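PDB 6RQA: iminosuccinate reductase, which catalyses the NADH-dependent reduction of iminosuccinate to L-aspartate, regenerating the amino-group donor for the first step of the beta-hydroxyaspartate cycle. Local coordinates for residues K28-L33 with Q324-L329; E41-V46 with S136-K141; A166-H171 with A194-P199; S49-K54 with V294-D299. One frame throughout, in Å; residues are numbered along the deposited sequence.

Contact 1. Residues K28-L33 with Q324-L329; sequences KEIAGL and QAVVEL
Leu33 lies across helix 324-329 with its two methyl branches divided between neighbouring turns. Its CD1 meets CG1 of Val326 at 4.1 Å and also faces that residue's backbone carbonyl, while Leu33 CD2 rests on CB of Leu329 at 3.9 Å. The side chains of Leu33 and Leu329 slide past each other in opposite directions, whereas Leu33 and Val326 cross at about a right angle. The CG of Leu33 stands opposite its carbonyl carbon (chi1 -64°), which lets the isobutyl fork straddle this part of the helix. A forked leucine suits the place because a single side chain covers Val326 and Leu329, one turn apart on the same helix face. With an alanine here, Val326 CG1 and Leu329 CB would probably lose their cover from the leucine fork and a gap would open between the segments.

Ile30 makes the second hydrophobic contact. Its long branch brings CD1 to 3.7 Å from Val326 CG1, so this one valine methyl is met by both Ile30 and Leu33. Beta-branched, compact Val326 fits between them without needing reach. The side chains that meet are all apolar. The charged groups of residues 28-33 pair among themselves, Lys28 NZ meeting Glu29 OE2 at 2.6 Å on the anti side of the carboxylate.

The contact packs the short helix 30-33, which follows strand 22-25, against the long C-terminal helix 316-333. Val25 and Val122 of strand 118-123 tie both to the mixed sheet, and Leu127 of helix 125-143 touches the same two side chains, Ile30 and Val326.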
loop_
_atom_site.group_PDB
_atom_site.type_symbol
_atom_site.label_atom_id
_atom_site.label_comp_id
_atom_site.label_asym_id
_atom_site.label_seq_id
_atom_site.Cartn_x
_atom_site.Cartn_y
_atom_site.Cartn_z
ATOM N N LYS A 28 15.167 16.899 -4.608
ATOM C CA LYS A 28 16.013 18.082 -4.501
ATOM C C LYS A 28 15.235 19.380 -4.680
ATOM O O LYS A 28 15.740 20.445 -4.310
ATOM C CB LYS A 28 17.147 18.009 -5.526
ATOM C CG LYS A 28 16.689 18.062 -6.974
ATOM C CD LYS A 28 17.845 17.780 -7.920
ATOM C CE LYS A 28 17.429 17.928 -9.374
ATOM N NZ LYS A 28 17.060 19.330 -9.706
ATOM N N GLU A 29 14.026 19.317 -5.232
ATOM C CA GLU A 29 13.216 20.507 -5.448
ATOM C C GLU A 29 12.335 20.859 -4.255
ATOM O O GLU A 29 11.777 21.961 -4.225
ATOM C CB GLU A 29 12.334 20.326 -6.690
ATOM C CG GLU A 29 13.097 19.953 -7.954
ATOM C CD GLU A 29 13.970 21.081 -8.473
ATOM O OE1 GLU A 29 13.712 22.251 -8.118
ATOM O OE2 GLU A 29 14.913 20.796 -9.238
ATOM N N ILE A 30 12.208 19.960 -3.275
ATOM C CA ILE A 30 11.262 20.167 -2.181
ATOM C C ILE A 30 11.643 21.391 -1.358
ATOM O O ILE A 30 10.781 22.196 -0.982
ATOM C CB ILE A 30 11.177 18.904 -1.303
ATOM C CG1 ILE A 30 10.788 17.686 -2.144
ATOM C CG2 ILE A 30 10.188 19.110 -0.165
ATOM C CD1 ILE A 30 9.410 17.772 -2.751
ATOM N N ALA A 31 12.937 21.552 -1.065
ATOM C CA ALA A 31 13.376 22.645 -0.201
ATOM C C ALA A 31 13.042 24.005 -0.802
ATOM O O ALA A 31 12.619 24.921 -0.087
ATOM C CB ALA A 31 14.876 22.531 0.067
ATOM N N GLY A 32 13.225 24.158 -2.113
ATOM C CA GLY A 32 12.922 25.418 -2.765
ATOM C C GLY A 32 11.453 25.688 -2.989
ATOM O O GLY A 32 11.101 26.778 -3.455
ATOM N N LEU A 33 10.588 24.727 -2.672
ATOM C CA LEU A 33 9.147 24.868 -2.847
ATOM C C LEU A 33 8.391 24.991 -1.536
ATOM O O LEU A 33 7.495 25.829 -1.425
ATOM C CB LEU A 33 8.595 23.675 -3.635
ATOM C CG LEU A 33 9.084 23.530 -5.078
ATOM C CD1 LEU A 33 8.653 22.195 -5.663
ATOM C CD2 LEU A 33 8.571 24.680 -5.929
ATOM N N GLN A 324 0.536 17.327 -2.197
ATOM C CA GLN A 324 -0.332 17.981 -3.170
ATOM C C GLN A 324 0.032 19.452 -3.328
ATOM O O GLN A 324 0.054 19.976 -4.447
ATOM C CB GLN A 324 -1.797 17.829 -2.759
ATOM C CG GLN A 324 -2.775 18.654 -3.591
ATOM C CD GLN A 324 -2.752 18.290 -5.068
ATOM O OE1 GLN A 324 -2.300 17.210 -5.452
ATOM N NE2 GLN A 324 -3.246 19.194 -5.904
ATOM N N ALA A 325 0.331 20.130 -2.218
ATOM C CA ALA A 325 0.764 21.522 -2.296
ATOM C C ALA A 325 2.091 21.655 -3.032
ATOM O O ALA A 325 2.308 22.641 -3.746
ATOM C CB ALA A 325 0.870 22.115 -0.892
ATOM N N VAL A 326 2.984 20.675 -2.877
ATOM C CA VAL A 326 4.270 20.715 -3.568
ATOM C C VAL A 326 4.075 20.597 -5.074
ATOM O O VAL A 326 4.732 21.299 -5.855
ATOM C CB VAL A 326 5.199 19.613 -3.025
ATOM C CG1 VAL A 326 6.319 19.321 -4.010
ATOM C CG2 VAL A 326 5.773 20.028 -1.688
ATOM N N VAL A 327 3.176 19.711 -5.509
ATOM C CA VAL A 327 2.912 19.563 -6.938
ATOM C C VAL A 327 2.353 20.858 -7.513
ATOM O O VAL A 327 2.694 21.255 -8.635
ATOM C CB VAL A 327 1.965 18.374 -7.188
ATOM C CG1 VAL A 327 1.684 18.216 -8.672
ATOM C CG2 VAL A 327 2.560 17.097 -6.625
ATOM N N GLU A 328 1.495 21.544 -6.752
ATOM C CA GLU A 328 0.946 22.816 -7.211
ATOM C C GLU A 328 2.050 23.846 -7.413
ATOM O O GLU A 328 2.090 24.541 -8.435
ATOM C CB GLU A 328 -0.093 23.334 -6.213
ATOM C CG GLU A 328 -1.253 22.387 -5.935
ATOM C CD GLU A 328 -2.349 22.452 -6.982
ATOM O OE1 GLU A 328 -2.060 22.811 -8.142
ATOM O OE2 GLU A 328 -3.511 22.145 -6.638
ATOM N N LEU A 329 2.961 23.957 -6.443
ATOM C CA LEU A 329 4.065 24.905 -6.566
ATOM C C LEU A 329 5.033 24.490 -7.667
ATOM O O LEU A 329 5.563 25.343 -8.388
ATOM C CB LEU A 329 4.795 25.032 -5.230
ATOM C CG LEU A 329 3.962 25.574 -4.069
ATOM C CD1 LEU A 329 4.638 25.282 -2.742
ATOM C CD2 LEU A 329 3.730 27.066 -4.239
#

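Contact 2. Residues E41-V46 with S136-K141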
loop_
_atom_site.group_PDB
_atom_site.type_symbol
_atom_site.label_atom_id
_atom_site.label_comp_id
_atom_site.label_asym_id
_atom_site.label_seq_id
_atom_site.Cartn_x
_atom_site.Cartn_y
_atom_site.Cartn_z
ATOM N N GLU A 41 -0.187 25.427 6.903
ATOM C CA GLU A 41 -1.544 25.628 6.399
ATOM C C GLU A 41 -2.136 24.331 5.864
ATOM O O GLU A 41 -3.342 24.089 6.004
ATOM C CB GLU A 41 -1.551 26.705 5.315
ATOM C CG GLU A 41 -1.109 28.077 5.791
ATOM C CD GLU A 41 -1.164 29.118 4.690
ATOM O OE1 GLU A 41 -1.072 30.324 5.004
ATOM O OE2 GLU A 41 -1.305 28.731 3.511
ATOM N N ALA A 42 -1.309 23.485 5.247
ATOM C CA ALA A 42 -1.811 22.223 4.715
ATOM C C ALA A 42 -2.206 21.272 5.837
ATOM O O ALA A 42 -3.284 20.667 5.803
ATOM C CB ALA A 42 -0.762 21.580 3.808
ATOM N N ILE A 43 -1.347 21.138 6.850
ATOM C CA ILE A 43 -1.601 20.178 7.919
ATOM C C ILE A 43 -2.730 20.661 8.822
ATOM O O ILE A 43 -3.542 19.860 9.302
ATOM C CB ILE A 43 -0.305 19.916 8.709
ATOM C CG1 ILE A 43 0.765 19.331 7.782
ATOM C CG2 ILE A 43 -0.564 18.986 9.878
ATOM C CD1 ILE A 43 0.280 18.173 6.941
ATOM N N GLU A 44 -2.803 21.971 9.067
ATOM C CA GLU A 44 -3.902 22.509 9.862
ATOM C C GLU A 44 -5.247 22.212 9.211
ATOM O O GLU A 44 -6.195 21.794 9.886
ATOM C CB GLU A 44 -3.721 24.014 10.058
ATOM C CG GLU A 44 -4.949 24.726 10.595
ATOM C CD GLU A 44 -4.709 26.206 10.817
ATOM O OE1 GLU A 44 -4.572 26.620 11.988
ATOM O OE2 GLU A 44 -4.649 26.954 9.818
ATOM N N ALA A 45 -5.342 22.405 7.893
ATOM C CA ALA A 45 -6.584 22.107 7.190
ATOM C C ALA A 45 -6.903 20.618 7.214
ATOM O O ALA A 45 -8.080 20.242 7.259
ATOM C CB ALA A 45 -6.502 22.607 5.748
ATOM N N VAL A 46 -5.881 19.761 7.192
ATOM C CA VAL A 46 -6.125 18.321 7.170
ATOM C C VAL A 46 -6.650 17.843 8.520
ATOM O O VAL A 46 -7.489 16.936 8.586
ATOM C CB VAL A 46 -4.853 17.568 6.740
ATOM C CG1 VAL A 46 -4.488 16.475 7.740
ATOM C CG2 VAL A 46 -5.051 16.967 5.361
ATOM N N SER A 136 3.134 19.187 14.927
ATOM C CA SER A 136 3.450 19.660 16.270
ATOM C C SER A 136 3.146 21.146 16.420
ATOM O O SER A 136 2.702 21.590 17.485
ATOM C CB SER A 136 4.917 19.376 16.593
ATOM O OG SER A 136 5.247 19.834 17.893
ATOM N N ALA A 137 3.375 21.929 15.364
ATOM C CA ALA A 137 3.103 23.361 15.434
ATOM C C ALA A 137 1.608 23.649 15.515
ATOM O O ALA A 137 1.201 24.625 16.156
ATOM C CB ALA A 137 3.721 24.073 14.231
ATOM N N VAL A 138 0.780 22.819 14.875
ATOM C CA VAL A 138 -0.666 23.001 14.964
ATOM C C VAL A 138 -1.139 22.789 16.396
ATOM O O VAL A 138 -1.950 23.564 16.919
ATOM C CB VAL A 138 -1.388 22.058 13.980
ATOM C CG1 VAL A 138 -2.890 22.092 14.213
ATOM C CG2 VAL A 138 -1.065 22.444 12.544
ATOM N N SER A 139 -0.635 21.742 17.056
ATOM C CA SER A 139 -0.992 21.510 18.452
ATOM C C SER A 139 -0.532 22.655 19.342
ATOM O O SER A 139 -1.204 22.982 20.326
ATOM C CB SER A 139 -0.394 20.191 18.939
ATOM O OG SER A 139 1.012 20.292 19.079
ATOM N N ILE A 140 0.605 23.274 19.017
ATOM C CA ILE A 140 1.073 24.421 19.788
ATOM C C ILE A 140 0.105 25.589 19.639
ATOM O O ILE A 140 -0.307 26.207 20.626
ATOM C CB ILE A 140 2.500 24.811 19.362
ATOM C CG1 ILE A 140 3.495 23.721 19.762
ATOM C CG2 ILE A 140 2.897 26.147 19.972
ATOM C CD1 ILE A 140 4.916 24.016 19.344
ATOM N N LYS A 141 -0.284 25.897 18.399
ATOM C CA LYS A 141 -1.170 27.031 18.160
ATOM C C LYS A 141 -2.496 26.890 18.901
ATOM O O LYS A 141 -3.071 27.894 19.336
ATOM C CB LYS A 141 -1.417 27.194 16.661
ATOM C CG LYS A 141 -2.330 28.356 16.299
ATOM C CD LYS A 141 -2.662 28.355 14.818
ATOM C CE LYS A 141 -3.668 29.441 14.473
ATOM N NZ LYS A 141 -4.028 29.421 13.027
#
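Helices 36-51 and 125-143 cross at -68° where Glu44 faces Val138, their local axes 9.6 Å apart and the CA atoms of these two residues 6.1 Å apart. Val138 points at the other helix, and its CG2 lies against the backbone of Glu44, 3.9 Å from Glu44 CA. The methyl CG2 of Ile43 approaches the same Val138 CG2 more loosely, at 4.4 Å. A small branched residue fits such a crossing because it fills the gap without forcing the helices apart.

The polar part lies toward the surface, where Lys141 is exposed. Both side chains are extended beyond CG, and Lys141, with CG anti to the backbone N (chi1 -180°), reaches across at about a right angle to Glu44. Lys141 NZ meets Glu44 OE1 at 3.0 Å, a salt bridge that uses the syn lone pair. The same oxygen is also hydrogen-bonded to Tyr142 OH. A glutamine in place of Glu44 would probably leave the Lys141 ammonium without its opposite charge.

The chemistry thus changes from an apolar inner side, where Ile43 approaches the NAD-binding Arg131, to an ionic outer edge, and OE1, gripped by Lys141 NZ and Tyr142 OH, probably favours a charged carboxylate.

Contact 3. Residues A166-H171 with A194-P199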
loop_
_atom_site.group_PDB
_atom_site.type_symbol
_atom_site.label_atom_id
_atom_site.label_comp_id
_atom_site.label_asym_id
_atom_site.label_seq_id
_atom_site.Cartn_x
_atom_site.Cartn_y
_atom_site.Cartn_z
ATOM N N ALA A 166 9.515 25.085 13.030
ATOM C CA ALA A 166 8.066 25.180 12.893
ATOM C C ALA A 166 7.419 25.738 14.154
ATOM O O ALA A 166 6.411 26.449 14.071
ATOM C CB ALA A 166 7.478 23.812 12.550
ATOM N N ALA A 167 7.984 25.435 15.325
ATOM C CA ALA A 167 7.421 25.947 16.569
ATOM C C ALA A 167 7.673 27.443 16.712
ATOM O O ALA A 167 6.787 28.188 17.148
ATOM C CB ALA A 167 8.001 25.187 17.760
ATOM N N ALA A 168 8.873 27.899 16.351
ATOM C CA ALA A 168 9.182 29.322 16.420
ATOM C C ALA A 168 8.425 30.129 15.375
ATOM O O ALA A 168 8.286 31.347 15.532
ATOM C CB ALA A 168 10.685 29.544 16.258
ATOM N N ASN A 169 7.935 29.483 14.315
ATOM C CA ASN A 169 7.206 30.198 13.275
ATOM C C ASN A 169 5.753 30.446 13.660
ATOM O O ASN A 169 5.165 31.443 13.226
ATOM C CB ASN A 169 7.277 29.420 11.959
ATOM C CG ASN A 169 6.512 30.097 10.835
ATOM O OD1 ASN A 169 5.366 29.748 10.550
ATOM N ND2 ASN A 169 7.146 31.070 10.190
ATOM N N VAL A 170 5.165 29.571 14.474
ATOM C CA VAL A 170 3.753 29.672 14.823
ATOM C C VAL A 170 3.598 30.414 16.146
ATOM O O VAL A 170 2.568 31.052 16.398
ATOM C CB VAL A 170 3.098 28.278 14.880
ATOM C CG1 VAL A 170 3.667 27.453 16.027
ATOM C CG2 VAL A 170 1.587 28.395 14.987
ATOM N N HIS A 171 4.622 30.354 16.994
ATOM C CA HIS A 171 4.577 30.977 18.309
ATOM C C HIS A 171 5.891 31.696 18.571
ATOM O O HIS A 171 6.961 31.202 18.204
ATOM C CB HIS A 171 4.313 29.941 19.409
ATOM C CG HIS A 171 4.165 30.535 20.775
ATOM N ND1 HIS A 171 2.980 31.075 21.227
ATOM C CD2 HIS A 171 5.053 30.675 21.787
ATOM C CE1 HIS A 171 3.144 31.520 22.460
ATOM N NE2 HIS A 171 4.394 31.290 22.823
ATOM N N ALA A 194 20.191 29.561 16.981
ATOM C CA ALA A 194 20.862 30.765 16.505
ATOM C C ALA A 194 20.254 31.269 15.203
ATOM O O ALA A 194 20.191 32.483 14.980
ATOM C CB ALA A 194 22.356 30.501 16.325
ATOM N N GLU A 195 19.804 30.357 14.334
ATOM C CA GLU A 195 19.138 30.775 13.104
ATOM C C GLU A 195 17.827 31.491 13.396
ATOM O O GLU A 195 17.420 32.379 12.637
ATOM C CB GLU A 195 18.886 29.566 12.201
ATOM C CG GLU A 195 20.141 28.833 11.757
ATOM C CD GLU A 195 19.832 27.636 10.878
ATOM O OE1 GLU A 195 18.646 27.254 10.784
ATOM O OE2 GLU A 195 20.774 27.080 10.277
ATOM N N LEU A 196 17.156 31.122 14.484
ATOM C CA LEU A 196 15.891 31.725 14.874
ATOM C C LEU A 196 16.067 32.931 15.788
ATOM O O LEU A 196 15.066 33.497 16.239
ATOM C CB LEU A 196 15.007 30.681 15.561
ATOM C CG LEU A 196 14.740 29.406 14.759
ATOM C CD1 LEU A 196 14.087 28.351 15.635
ATOM C CD2 LEU A 196 13.878 29.709 13.545
ATOM N N GLY A 197 17.304 33.333 16.072
ATOM C CA GLY A 197 17.538 34.464 16.952
ATOM C C GLY A 197 17.110 34.225 18.381
ATOM O O GLY A 197 16.731 35.173 19.077
ATOM N N LEU A 198 17.161 32.976 18.840
ATOM C CA LEU A 198 16.710 32.602 20.166
ATOM C C LEU A 198 17.875 32.048 20.975
ATOM O O LEU A 198 18.638 31.215 20.464
ATOM C CB LEU A 198 15.588 31.553 20.083
ATOM C CG LEU A 198 14.273 32.004 19.449
ATOM C CD1 LEU A 198 13.319 30.829 19.305
ATOM C CD2 LEU A 198 13.642 33.107 20.278
ATOM N N PRO A 199 18.049 32.474 22.223
ATOM C CA PRO A 199 19.114 31.904 23.052
ATOM C C PRO A 199 18.795 30.473 23.453
ATOM O O PRO A 199 17.636 30.102 23.655
ATOM C CB PRO A 199 19.149 32.832 24.271
ATOM C CG PRO A 199 17.764 33.394 24.344
ATOM C CD PRO A 199 17.294 33.525 22.926
#
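The ends of helices 158-170 and 186-195 come together at Ala168 and Leu196, whose CA atoms are 7.3 Å apart. These helices belong to two consecutive beta-alpha-beta units of the Rossmann-type sheet, connecting the neighbouring parallel strands 150-154, 175-179 and 200-202. Helix 186-195 ends in a Schellman motif, in which Gly197 takes a positive phi of 66°, a conformation that suits glycine. Leu196 just before the turn and Leu198 just after it both point at the first helix.

Between the segments the packing is purely apolar and small. Ala168 offers only its CB, and the two leucines close on that methyl. Leu198 sends CD1 to 4.2 Å from Ala168 CB. Leu196 comes from the helix end and also lies on Met164 and Arg165, a turn earlier along helix 158-170. Alanine suits the meeting point because a single methyl lets the leucine branches approach the helix backbone closely. Past Leu198, the backbone of Pro199 bonds to Val176, which continues the parallel sheet beneath the helices.

The CG of Leu196 sits opposite its carbonyl carbon (chi1 -55°), and this turns both branches to the alanine, CD1 being the nearer to Ala168 CB at 3.7 Å.

Contact 4. Residues S49-K54 with V294-D299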
loop_
_atom_site.group_PDB
_atom_site.type_symbol
_atom_site.label_atom_id
_atom_site.label_comp_id
_atom_site.label_asym_id
_atom_site.label_seq_id
_atom_site.Cartn_x
_atom_site.Cartn_y
_atom_site.Cartn_z
ATOM N N SER A 49 -10.312 18.669 8.437
ATOM C CA SER A 49 -11.066 17.775 7.563
ATOM C C SER A 49 -11.290 16.419 8.218
ATOM O O SER A 49 -12.352 15.809 8.047
ATOM C CB SER A 49 -10.343 17.613 6.226
ATOM O OG SER A 49 -10.211 18.857 5.563
ATOM N N MET A 50 -10.300 15.929 8.970
ATOM C CA MET A 50 -10.469 14.664 9.678
ATOM C C MET A 50 -11.509 14.783 10.784
ATOM O O MET A 50 -12.291 13.853 11.011
ATOM C CB MET A 50 -9.133 14.199 10.255
ATOM C CG MET A 50 -8.090 13.844 9.214
ATOM S SD MET A 50 -6.494 13.460 9.960
ATOM C CE MET A 50 -6.930 12.045 10.969
ATOM N N ALA A 51 -11.528 15.918 11.487
ATOM C CA ALA A 51 -12.517 16.116 12.540
ATOM C C ALA A 51 -13.920 16.232 11.963
ATOM O O ALA A 51 -14.880 15.712 12.542
ATOM C CB ALA A 51 -12.173 17.359 13.357
ATOM N N ARG A 52 -14.061 16.911 10.825
ATOM C CA ARG A 52 -15.347 17.041 10.156
ATOM C C ARG A 52 -15.709 15.816 9.329
ATOM O O ARG A 52 -16.737 15.837 8.644
ATOM C CB ARG A 52 -15.355 18.285 9.261
ATOM C CG ARG A 52 -15.148 19.596 10.005
ATOM C CD ARG A 52 -15.470 20.785 9.112
ATOM N NE ARG A 52 -14.330 21.681 8.940
ATOM C CZ ARG A 52 -14.119 22.773 9.668
ATOM N NH1 ARG A 52 -14.974 23.110 10.625
ATOM N NH2 ARG A 52 -13.056 23.530 9.438
ATOM N N ARG A 53 -14.887 14.764 9.371
ATOM C CA ARG A 53 -15.141 13.513 8.656
ATOM C C ARG A 53 -15.223 13.721 7.146
ATOM O O ARG A 53 -15.935 12.996 6.446
ATOM C CB ARG A 53 -16.407 12.823 9.173
ATOM C CG ARG A 53 -16.345 12.456 10.647
ATOM C CD ARG A 53 -15.134 11.585 10.943
ATOM N NE ARG A 53 -15.066 11.198 12.350
ATOM C CZ ARG A 53 -14.354 11.842 13.271
ATOM N NH1 ARG A 53 -13.640 12.908 12.936
ATOM N NH2 ARG A 53 -14.353 11.416 14.526
ATOM N N LYS A 54 -14.500 14.713 6.634
ATOM C CA LYS A 54 -14.353 14.908 5.197
ATOM C C LYS A 54 -13.097 14.249 4.648
ATOM O O LYS A 54 -12.808 14.390 3.455
ATOM C CB LYS A 54 -14.337 16.403 4.857
ATOM C CG LYS A 54 -15.690 16.968 4.443
ATOM C CD LYS A 54 -16.709 16.872 5.567
ATOM C CE LYS A 54 -18.051 17.449 5.147
ATOM N NZ LYS A 54 -19.058 17.362 6.242
ATOM N N VAL A 294 -10.270 20.403 17.966
ATOM C CA VAL A 294 -9.942 21.732 18.466
ATOM C C VAL A 294 -9.788 22.709 17.308
ATOM O O VAL A 294 -10.200 23.873 17.397
ATOM C CB VAL A 294 -8.670 21.677 19.332
ATOM C CG1 VAL A 294 -8.372 23.042 19.934
ATOM C CG2 VAL A 294 -8.816 20.625 20.419
ATOM N N VAL A 295 -9.198 22.251 16.201
ATOM C CA VAL A 295 -9.012 23.116 15.041
ATOM C C VAL A 295 -10.353 23.455 14.404
ATOM O O VAL A 295 -10.590 24.597 13.994
ATOM C CB VAL A 295 -8.053 22.454 14.033
ATOM C CG1 VAL A 295 -7.799 23.378 12.854
ATOM C CG2 VAL A 295 -6.747 22.072 14.714
ATOM N N ALA A 296 -11.252 22.476 14.318
ATOM C CA ALA A 296 -12.560 22.678 13.706
ATOM C C ALA A 296 -13.540 23.411 14.612
ATOM O O ALA A 296 -14.690 23.619 14.209
ATOM C CB ALA A 296 -13.159 21.333 13.287
ATOM N N GLY A 297 -13.125 23.801 15.815
ATOM C CA GLY A 297 -13.988 24.527 16.722
ATOM C C GLY A 297 -14.945 23.680 17.532
ATOM O O GLY A 297 -15.711 24.236 18.329
ATOM N N ASP A 298 -14.928 22.356 17.363
ATOM C CA ASP A 298 -15.829 21.488 18.111
ATOM C C ASP A 298 -15.321 21.176 19.513
ATOM O O ASP A 298 -16.119 20.791 20.374
ATOM C CB ASP A 298 -16.060 20.182 17.347
ATOM C CG ASP A 298 -16.742 20.401 16.008
ATOM O OD1 ASP A 298 -16.101 20.963 15.096
ATOM O OD2 ASP A 298 -17.921 20.011 15.869
ATOM N N ASP A 299 -14.023 21.331 19.760
ATOM C CA ASP A 299 -13.430 21.061 21.056
ATOM C C ASP A 299 -12.791 22.333 21.596
ATOM O O ASP A 299 -12.023 22.987 20.875
ATOM C CB ASP A 299 -12.378 19.939 20.949
ATOM C CG ASP A 299 -11.944 19.400 22.305
ATOM O OD1 ASP A 299 -11.526 20.196 23.172
ATOM O OD2 ASP A 299 -12.016 18.169 22.500
#
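Ala51 and Arg52 meet Ala296 where two helices end side by side, each in a Schellman motif: helix 36-51, which lies beside the mixed sheet, and the short helix 291-295, which follows edge strand 288-290 of the parallel, NAD-binding sheet.

Along the first segment, Ser49 points away from the partner and returns its OG to Ala45 O, while its carbonyl O accepts the bond from Lys54 N at 2.8 Å that closes the helix end. Met50 is buried, as suits a long apolar chain, and touches Asn57 and Glu264. Ala51 comes next and points at the other segment. Its CB lies 4.1 Å from Ala296 CB, and two alanines suit such a spot because methyl against methyl lets the helix ends come near, with CA atoms 6.7 Å apart.

Arg52 starts obliquely, but its chain bends at chi3 (-121°) and brings the guanidinium round over Ala296. A long, flexible arginine suits this place, since it can lay its flat end over a methyl while staying at the surface. Asp298 OD1 stands 5.1 Å from Arg52 NH1, so the opposite charges are near without being in contact. Arg53 adopts the positive phi (61°) of its Schellman turn, and its NH2 forms a salt bridge to Glu290. The matching place in the partner is held by Gly297, whose backbone angles (phi 82°) would press a side chain against the preceding carbonyl oxygen. Lys54 then leads into strand 55-64.

One face of the Arg52 guanidinium is covered by Ala296 CB, displaced toward the NH1 rim, with NH1 to CB at 3.7 Å.

Overall arrangement
Contact 2 touches both contact 3 and contact 4, which do not touch each other, while contact 1 stands apart, its centre about 18 Å from that of contact 2, with nearest atoms about 5 Å apart. Helix 36-51 serves contacts 2 and 4, whose centres are about 12 Å apart; Val295 joins them by packing on Glu44 and Val138. Contacts 2 and 3 touch along helices 125-143 and 158-170, with Ile140 CD1 3.7 Å from Ala167 CB. Contact 2 lies nearest the cofactor, the Ile43 side chain being about 9 Å from NAD and about 4 Å from that of Arg131. In contact 1, the side chain of Ile30 is about 11 Å from that of Lys88, the probable proton donor or acceptor. Contacts 3 and 4 are remote surface packing.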